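Local coordinates for protein member of DUF4221 family (Bacteroides vulgatus, PDB 3S9J) that is of unknown function but folds as a six-bladed beta-propeller and is probably a lipoprotein in its natural full-length form, at residues I64-P69 and I106-E111. Numbering follows the deposited sequence.
Sequences IAKRIP and INSQGE. With FMT (formic acid), chain I.
The carbonyl oxygen of S108 is the polar atom on which strand 64-69 and segment 106-111 meet. A water donates to S108 O at 2.6 Å and also to the carbonyl oxygen of R67, so one water links the two backbones. I68 packs against the same S108 O. Its CG1 lies 3.5 Å from S108 O, and its CG2 touches both this oxygen and G110 N. CG2 stands anti to the backbone N of I68 and also meets the side chain of I106 at CD1, loosely, at 4.4 Å. The P69 ring brings CG to 3.5 Å from Q109 O. P69 O has no conventional partner in the model and receives a CH...O contact from G110 CA at 3.2 Å. G110 has positive phi, and a CB there would clash with P69 O. K66 runs extended beyond CG and sets NZ beside S108 CB; its hydrogen bonds go to S90 OG and a glycerol. N107 braces the turn from within. Its OD1 accepts from Q109 N, in an Asx turn, and from E111 N at 3.0 Å, from opposite faces of the amide plane. Its ND2 gives a nearly straight bond (177°) to the anti side of E111 OE1. N107 ND2 also donates to O2 of a formic acid molecule, 2.7 Å, probably from the crystallisation liquor. G110 N closes the type I turn on N107 O at 2.9 Å. The contact joins the outermost strand of one propeller blade to the hairpin turn between strands 102-106 and 112-117 of the next, a blade-to-blade junction of a six-bladed beta-propeller.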
# COMPACT_ATOMS: atom_id res chain seq x y z
N ILE A 64 14.64 6.73 16.58
CA ILE A 64 13.31 6.53 17.14
C ILE A 64 12.85 7.74 17.95
O ILE A 64 13.58 8.21 18.85
CB ILE A 64 13.26 5.23 18.01
CG1 ILE A 64 13.48 4.02 17.08
CG2 ILE A 64 11.94 5.11 18.74
CD1 ILE A 64 13.62 2.69 17.84
N ALA A 65 11.66 8.23 17.62
CA ALA A 65 11.00 9.34 18.37
C ALA A 65 10.19 8.84 19.55
O ALA A 65 10.21 9.46 20.62
CB ALA A 65 10.05 10.14 17.45
N LYS A 66 9.38 7.81 19.34
CA LYS A 66 8.59 7.24 20.41
C LYS A 66 8.09 5.86 20.05
O LYS A 66 8.16 5.46 18.88
CB LYS A 66 7.44 8.12 20.84
CG LYS A 66 6.32 8.29 19.93
CD LYS A 66 5.28 9.27 20.55
CE LYS A 66 4.12 9.52 19.64
NZ LYS A 66 3.37 10.81 19.94
N ARG A 67 7.59 5.18 21.06
CA ARG A 67 7.05 3.83 20.94
C ARG A 67 5.67 3.87 21.53
O ARG A 67 5.47 4.30 22.69
CB ARG A 67 7.93 2.85 21.70
CG ARG A 67 7.52 1.40 21.62
CD ARG A 67 8.57 0.51 22.26
NE ARG A 67 9.86 0.60 21.56
CZ ARG A 67 10.23 -0.09 20.48
NH1 ARG A 67 9.43 -0.99 19.93
NH2 ARG A 67 11.44 0.10 19.97
N ILE A 68 4.69 3.48 20.72
CA ILE A 68 3.30 3.43 21.14
C ILE A 68 2.95 1.99 21.48
O ILE A 68 3.01 1.11 20.62
CB ILE A 68 2.39 3.96 20.05
CG1 ILE A 68 2.80 5.39 19.66
CG2 ILE A 68 0.88 3.86 20.47
CD1 ILE A 68 2.00 5.97 18.47
N PRO A 69 2.65 1.72 22.75
CA PRO A 69 2.39 0.33 23.12
C PRO A 69 1.06 -0.15 22.57
O PRO A 69 0.12 0.65 22.40
CB PRO A 69 2.38 0.35 24.65
CG PRO A 69 2.12 1.72 25.00
CD PRO A 69 2.57 2.61 23.90
N ILE A 106 -7.06 4.62 18.55
CA ILE A 106 -6.21 4.67 19.74
C ILE A 106 -5.53 6.01 19.85
O ILE A 106 -5.42 6.75 18.86
CB ILE A 106 -5.15 3.53 19.76
CG1 ILE A 106 -4.13 3.66 18.63
CG2 ILE A 106 -5.81 2.17 19.68
CD1 ILE A 106 -2.97 2.65 18.74
N ASN A 107 -5.09 6.35 21.07
CA ASN A 107 -4.24 7.54 21.24
C ASN A 107 -2.74 7.19 21.25
O ASN A 107 -2.36 6.04 21.02
CB ASN A 107 -4.65 8.35 22.47
CG ASN A 107 -4.43 7.61 23.78
OD1 ASN A 107 -3.63 6.68 23.84
ND2 ASN A 107 -5.14 8.03 24.84
N SER A 108 -1.88 8.20 21.51
CA SER A 108 -0.43 8.03 21.43
C SER A 108 0.11 7.15 22.55
O SER A 108 1.26 6.76 22.52
CB SER A 108 0.27 9.39 21.47
OG SER A 108 -0.05 10.12 22.64
N GLN A 109 -0.73 6.87 23.55
CA GLN A 109 -0.37 5.98 24.65
C GLN A 109 -0.89 4.57 24.41
O GLN A 109 -0.80 3.69 25.29
CB GLN A 109 -0.89 6.58 25.97
CG GLN A 109 -0.24 7.93 26.35
CD GLN A 109 -0.81 9.13 25.58
OE1 GLN A 109 -2.03 9.33 25.51
NE2 GLN A 109 0.08 9.94 25.00
N GLY A 110 -1.48 4.33 23.22
CA GLY A 110 -2.03 3.03 22.91
C GLY A 110 -3.35 2.70 23.59
O GLY A 110 -3.75 1.53 23.61
N GLU A 111 -4.01 3.71 24.16
CA GLU A 111 -5.30 3.51 24.81
C GLU A 111 -6.41 3.56 23.80
O GLU A 111 -6.40 4.39 22.90
CB GLU A 111 -5.50 4.56 25.89
CG GLU A 111 -4.41 4.47 26.97
CD GLU A 111 -4.38 5.65 27.91
OE1 GLU A 111 -4.89 6.74 27.56
OE2 GLU A 111 -3.78 5.49 28.98
C FMT I . -7.85 10.27 23.94
O1 FMT I . -7.58 11.00 22.98
O2 FMT I . -7.02 10.02 24.82
O HOH W 1 3.64 6.49 23.60